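Local coordinates for R.Ecl18kI (PDB 2GB7), which recognises the double-stranded DNA sequence 5'-CCNGG-3' and cleaves it before the first C, flipping nucleotides out of the helix as it binds, at residues L128-Q142 and I155-V167. The protein carries 1 engineered substitution. Numbering follows the deposited sequence.
Sequences LELLMMGAGIPVDVQ and IGKLVDLVMPGVV. With nucleotides of chain B.
Asp140 and Val162 form a hydrogen-bonded antiparallel pair at the edge of the mixed beta sheet of the PD-(D/E)XK nuclease fold, where strand 140-141 lies outermost in the chain beside strand 161-163. Two reciprocal bonds define the pair: Asp140 N to Val162 O at 2.9 Å, and Val162 N to Asp140 O at 3.0 Å. Gln142 N extends the ladder with a longer bond to Asp160 O. A classic beta bulge sets Asp160 and Leu161 together opposite Ile179 of strand 177-181, with backbone bonds from both to that residue.

On the sheet face bearing Val141, helix 128-134 packs through Leu161. Leu161 CD1 reaches Met132 CG at 3.7 Å, while CD2 lies beside Val141 CG2, the two side chains pointing the same way. The helix closes in a Schellman motif, with Gly136 at positive phi, and the chain then passes Met163. Met163 has CG anti to its own backbone N (chi1 -165°), which sets that carbon against Ile137 CG2 at 3.4 Å, tighter than normal van der Waals contact. A cis peptide precedes Pro164, whose CB meets Pro138 CG at 3.8 Å.

Asp140 on the other face joins the sheet to helix 166-171, which has Gly165 at its N-cap. Asp140 OD2 accepts the helix's first amide, Val166 N, at 2.8 Å, met from 45° above the carboxylate plane, and it also accepts bonds from Ser278 and a water; that water in turn accepts Val167 N. OD1 forms a salt bridge with Arg299 and a hydrogen bond with Gln282, a network that probably favours the ionised acid. Beyond it, the Gln142 chain bends at chi2 (-87°), bringing OE1 to 3.0 Å from Ile155 CG2 and 3.6 Å from Val166 CG1.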
loop_
_atom_site.group_PDB
_atom_site.type_symbol
_atom_site.label_atom_id
_atom_site.label_comp_id
_atom_site.label_asym_id
_atom_site.label_seq_id
_atom_site.Cartn_x
_atom_site.Cartn_y
_atom_site.Cartn_z
ATOM N N LEU F 128 14.303 -14.539 3.412
ATOM C CA LEU F 128 14.249 -15.458 2.244
ATOM C C LEU F 128 15.581 -15.533 1.485
ATOM O O LEU F 128 15.960 -16.576 0.962
ATOM C CB LEU F 128 13.117 -15.018 1.295
ATOM C CG LEU F 128 11.702 -15.123 1.897
ATOM C CD1 LEU F 128 10.670 -14.487 0.898
ATOM C CD2 LEU F 128 11.391 -16.630 2.169
ATOM N N GLU F 129 16.301 -14.409 1.475
ATOM C CA GLU F 129 17.619 -14.354 0.871
ATOM C C GLU F 129 18.557 -15.307 1.599
ATOM O O GLU F 129 19.214 -16.161 0.973
ATOM C CB GLU F 129 18.125 -12.932 1.035
ATOM C CG GLU F 129 19.444 -12.672 0.449
ATOM C CD GLU F 129 19.824 -11.210 0.559
ATOM O OE1 GLU F 129 18.942 -10.371 0.892
ATOM O OE2 GLU F 129 21.005 -10.917 0.292
ATOM N N LEU F 130 18.605 -15.196 2.923
ATOM C CA LEU F 130 19.462 -16.097 3.699
ATOM C C LEU F 130 19.030 -17.557 3.609
ATOM O O LEU F 130 19.866 -18.431 3.658
ATOM C CB LEU F 130 19.558 -15.634 5.160
ATOM C CG LEU F 130 20.314 -14.313 5.308
ATOM C CD1 LEU F 130 20.183 -13.785 6.726
ATOM C CD2 LEU F 130 21.794 -14.477 4.983
ATOM N N LEU F 131 17.733 -17.799 3.439
ATOM C CA LEU F 131 17.229 -19.152 3.191
ATOM C C LEU F 131 17.847 -19.750 1.928
ATOM O O LEU F 131 18.316 -20.860 1.944
ATOM C CB LEU F 131 15.696 -19.130 3.084
ATOM C CG LEU F 131 15.000 -20.418 2.644
ATOM C CD1 LEU F 131 15.306 -21.523 3.636
ATOM C CD2 LEU F 131 13.514 -20.174 2.567
ATOM N N MET F 132 17.795 -19.010 0.819
ATOM C CA MET F 132 18.394 -19.505 -0.431
ATOM C C MET F 132 19.905 -19.698 -0.290
ATOM O O MET F 132 20.440 -20.720 -0.731
ATOM C CB MET F 132 18.074 -18.520 -1.561
ATOM C CG MET F 132 16.591 -18.305 -1.779
ATOM S SD MET F 132 15.649 -19.809 -2.052
ATOM C CE MET F 132 16.049 -20.084 -3.765
ATOM N N MET F 133 20.589 -18.767 0.396
ATOM C CA MET F 133 22.050 -18.902 0.643
ATOM C C MET F 133 22.363 -20.118 1.497
ATOM O O MET F 133 23.251 -20.923 1.170
ATOM C CB MET F 133 22.607 -17.649 1.294
ATOM C CG MET F 133 22.448 -16.454 0.392
ATOM S SD MET F 133 23.036 -14.943 1.145
ATOM C CE MET F 133 22.782 -13.886 -0.304
ATOM N N GLY F 134 21.591 -20.290 2.559
ATOM C CA GLY F 134 21.740 -21.461 3.419
ATOM C C GLY F 134 21.544 -22.762 2.634
ATOM O O GLY F 134 22.226 -23.773 2.871
ATOM N N ALA F 135 20.578 -22.746 1.714
ATOM C CA ALA F 135 20.274 -23.906 0.858
ATOM C C ALA F 135 21.370 -24.169 -0.191
ATOM O O ALA F 135 21.379 -25.211 -0.852
ATOM C CB ALA F 135 18.936 -23.697 0.192
ATOM N N GLY F 136 22.293 -23.215 -0.303
ATOM C CA GLY F 136 23.411 -23.212 -1.249
ATOM C C GLY F 136 23.000 -22.943 -2.687
ATOM O O GLY F 136 23.735 -23.289 -3.630
ATOM N N ILE F 137 21.804 -22.390 -2.844
ATOM C CA ILE F 137 21.235 -22.179 -4.171
ATOM C C ILE F 137 21.768 -20.842 -4.679
ATOM O O ILE F 137 21.735 -19.879 -3.954
ATOM C CB ILE F 137 19.698 -22.229 -4.104
ATOM C CG1 ILE F 137 19.245 -23.648 -3.730
ATOM C CG2 ILE F 137 19.049 -21.803 -5.441
ATOM C CD1 ILE F 137 17.763 -23.787 -3.401
ATOM N N PRO F 138 22.274 -20.807 -5.938
ATOM C CA PRO F 138 22.795 -19.538 -6.484
ATOM C C PRO F 138 21.680 -18.573 -6.766
ATOM O O PRO F 138 20.776 -18.911 -7.516
ATOM C CB PRO F 138 23.440 -19.961 -7.804
ATOM C CG PRO F 138 22.741 -21.246 -8.205
ATOM C CD PRO F 138 22.383 -21.924 -6.883
ATOM N N VAL F 139 21.758 -17.394 -6.153
ATOM C CA VAL F 139 20.826 -16.310 -6.412
ATOM C C VAL F 139 21.553 -14.980 -6.467
ATOM O O VAL F 139 22.576 -14.752 -5.782
ATOM C CB VAL F 139 19.688 -16.198 -5.370
ATOM C CG1 VAL F 139 18.807 -17.443 -5.380
ATOM C CG2 VAL F 139 20.266 -15.900 -3.940
ATOM N N ASP F 140 21.034 -14.118 -7.323
ATOM C CA ASP F 140 21.349 -12.717 -7.258
ATOM C C ASP F 140 20.230 -12.032 -6.522
ATOM O O ASP F 140 19.051 -12.368 -6.687
ATOM C CB ASP F 140 21.514 -12.096 -8.644
ATOM C CG ASP F 140 22.857 -12.427 -9.279
ATOM O OD1 ASP F 140 23.695 -13.092 -8.628
ATOM O OD2 ASP F 140 23.073 -12.060 -10.459
ATOM N N VAL F 141 20.616 -11.056 -5.715
ATOM C CA VAL F 141 19.689 -10.307 -4.914
ATOM C C VAL F 141 19.559 -8.937 -5.577
ATOM O O VAL F 141 20.515 -8.165 -5.625
ATOM C CB VAL F 141 20.216 -10.154 -3.478
ATOM C CG1 VAL F 141 19.230 -9.353 -2.605
ATOM C CG2 VAL F 141 20.518 -11.527 -2.887
ATOM N N GLN F 142 18.384 -8.653 -6.125
ATOM C CA GLN F 142 18.162 -7.395 -6.847
ATOM C C GLN F 142 18.533 -6.111 -6.073
ATOM O O GLN F 142 18.980 -5.133 -6.672
ATOM C CB GLN F 142 16.798 -7.419 -7.541
ATOM C CG GLN F 142 16.771 -8.338 -8.768
ATOM C CD GLN F 142 17.216 -7.653 -10.055
ATOM O OE1 GLN F 142 16.958 -8.156 -11.149
ATOM N NE2 GLN F 142 17.890 -6.511 -9.934
ATOM N N ILE F 155 14.032 -7.070 -15.589
ATOM C CA ILE F 155 13.507 -7.732 -14.404
ATOM C C ILE F 155 12.764 -6.693 -13.574
ATOM O O ILE F 155 13.302 -5.618 -13.292
ATOM C CB ILE F 155 14.643 -8.389 -13.569
ATOM C CG1 ILE F 155 15.110 -9.697 -14.211
ATOM C CG2 ILE F 155 14.190 -8.673 -12.157
ATOM C CD1 ILE F 155 16.509 -10.114 -13.794
ATOM N N GLY F 156 11.535 -7.002 -13.177
ATOM C CA GLY F 156 10.748 -6.053 -12.375
ATOM C C GLY F 156 11.410 -5.739 -11.051
ATOM O O GLY F 156 12.064 -6.606 -10.477
ATOM N N LYS F 157 11.236 -4.514 -10.540
ATOM C CA LYS F 157 11.866 -4.156 -9.265
ATOM C C LYS F 157 11.225 -4.901 -8.079
ATOM O O LYS F 157 11.784 -4.939 -6.976
ATOM C CB LYS F 157 11.902 -2.632 -9.050
ATOM C CG LYS F 157 12.620 -1.844 -10.164
ATOM C CD LYS F 157 14.022 -2.405 -10.473
ATOM C CE LYS F 157 14.747 -1.574 -11.535
ATOM N NZ LYS F 157 16.002 -2.254 -11.991
ATOM N N LEU F 158 10.098 -5.571 -8.312
ATOM C CA LEU F 158 9.445 -6.338 -7.237
ATOM C C LEU F 158 9.994 -7.808 -7.176
ATOM O O LEU F 158 9.661 -8.561 -6.260
ATOM C CB LEU F 158 7.922 -6.160 -7.403
ATOM C CG LEU F 158 6.976 -7.348 -7.556
ATOM C CD1 LEU F 158 5.555 -6.862 -7.801
ATOM C CD2 LEU F 158 7.427 -8.282 -8.655
ATOM N N VAL F 159 10.840 -8.167 -8.131
ATOM C CA VAL F 159 11.522 -9.460 -8.030
ATOM C C VAL F 159 12.645 -9.261 -7.049
ATOM O O VAL F 159 13.421 -8.296 -7.178
ATOM C CB VAL F 159 12.148 -9.857 -9.343
ATOM C CG1 VAL F 159 13.007 -11.150 -9.134
ATOM C CG2 VAL F 159 11.073 -10.027 -10.400
ATOM N N ASP F 160 12.701 -10.121 -6.039
ATOM C CA ASP F 160 13.721 -10.035 -4.995
ATOM C C ASP F 160 14.929 -10.915 -5.258
ATOM O O ASP F 160 16.058 -10.499 -4.998
ATOM C CB ASP F 160 13.107 -10.428 -3.676
ATOM C CG ASP F 160 12.088 -9.412 -3.222
ATOM O OD1 ASP F 160 12.361 -8.173 -3.324
ATOM O OD2 ASP F 160 10.986 -9.827 -2.831
ATOM N N LEU F 161 14.674 -12.134 -5.732
ATOM C CA LEU F 161 15.743 -13.114 -5.964
ATOM C C LEU F 161 15.643 -13.707 -7.345
ATOM O O LEU F 161 14.554 -14.007 -7.813
ATOM C CB LEU F 161 15.628 -14.250 -4.967
ATOM C CG LEU F 161 15.686 -13.820 -3.503
ATOM C CD1 LEU F 161 15.241 -14.909 -2.577
ATOM C CD2 LEU F 161 17.073 -13.274 -3.134
ATOM N N VAL F 162 16.797 -13.862 -7.980
ATOM C CA VAL F 162 16.883 -14.404 -9.320
ATOM C C VAL F 162 17.865 -15.581 -9.295
ATOM O O VAL F 162 19.044 -15.397 -8.998
ATOM C CB VAL F 162 17.439 -13.367 -10.292
ATOM C CG1 VAL F 162 17.524 -13.946 -11.712
ATOM C CG2 VAL F 162 16.607 -12.041 -10.267
ATOM N N MET F 163 17.377 -16.769 -9.604
ATOM C CA MET F 163 18.199 -17.986 -9.590
ATOM C C MET F 163 18.424 -18.364 -11.054
ATOM O O MET F 163 17.454 -18.596 -11.782
ATOM C CB MET F 163 17.408 -19.089 -8.874
ATOM C CG MET F 163 18.160 -20.329 -8.429
ATOM S SD MET F 163 18.894 -21.270 -9.799
ATOM C CE MET F 163 17.436 -21.820 -10.662
ATOM N N PRO F 164 19.692 -18.529 -11.478
ATOM C CA PRO F 164 20.940 -18.436 -10.708
ATOM C C PRO F 164 21.565 -17.066 -10.660
ATOM O O PRO F 164 22.507 -16.824 -9.879
ATOM C CB PRO F 164 21.853 -19.417 -11.452
ATOM C CG PRO F 164 21.467 -19.169 -12.935
ATOM C CD PRO F 164 19.937 -18.981 -12.865
ATOM N N GLY F 165 21.102 -16.149 -11.495
ATOM C CA GLY F 165 21.704 -14.844 -11.477
ATOM C C GLY F 165 21.093 -14.012 -12.564
ATOM O O GLY F 165 20.486 -14.559 -13.496
ATOM N N VAL F 166 21.264 -12.695 -12.448
ATOM C CA VAL F 166 20.760 -11.771 -13.483
ATOM C C VAL F 166 21.432 -11.940 -14.858
ATOM O O VAL F 166 20.767 -11.817 -15.872
ATOM C CB VAL F 166 20.797 -10.281 -13.034
ATOM C CG1 VAL F 166 19.866 -10.092 -11.846
ATOM C CG2 VAL F 166 22.211 -9.836 -12.670
ATOM N N VAL F 167 22.732 -12.230 -14.894
ATOM C CA VAL F 167 23.427 -12.379 -16.189
ATOM C C VAL F 167 22.849 -13.551 -16.971
ATOM O O VAL F 167 22.525 -13.432 -18.164
ATOM C CB VAL F 167 24.948 -12.508 -16.004
ATOM C CG1 VAL F 167 25.669 -12.877 -17.324
ATOM C CG2 VAL F 167 25.511 -11.218 -15.474
ATOM P P DC B 2 9.087 0.658 -8.307
ATOM O OP1 DC B 2 9.745 0.197 -9.556
ATOM O OP2 DC B 2 7.765 1.329 -8.377
ATOM O "O5'" DC B 2 8.971 -0.587 -7.325
ATOM C "C5'" DC B 2 10.150 -1.218 -6.843
ATOM C "C4'" DC B 2 10.019 -1.540 -5.375
ATOM O "O4'" DC B 2 10.153 -0.350 -4.557
ATOM C "C3'" DC B 2 8.704 -2.197 -4.966
ATOM O "O3'" DC B 2 9.019 -3.263 -4.084
ATOM C "C2'" DC B 2 7.970 -1.092 -4.226
ATOM C "C1'" DC B 2 9.120 -0.327 -3.590
ATOM N N1 DC B 2 8.836 1.082 -3.257
ATOM C C2 DC B 2 9.075 1.526 -1.946
ATOM O O2 DC B 2 9.548 0.732 -1.118
ATOM N N3 DC B 2 8.791 2.807 -1.619
ATOM C C4 DC B 2 8.301 3.637 -2.544
ATOM N N4 DC B 2 8.029 4.892 -2.179
ATOM C C5 DC B 2 8.067 3.217 -3.887
ATOM C C6 DC B 2 8.344 1.942 -4.196
HETATM O O HOH W 1 24.498 -12.903 -12.684
#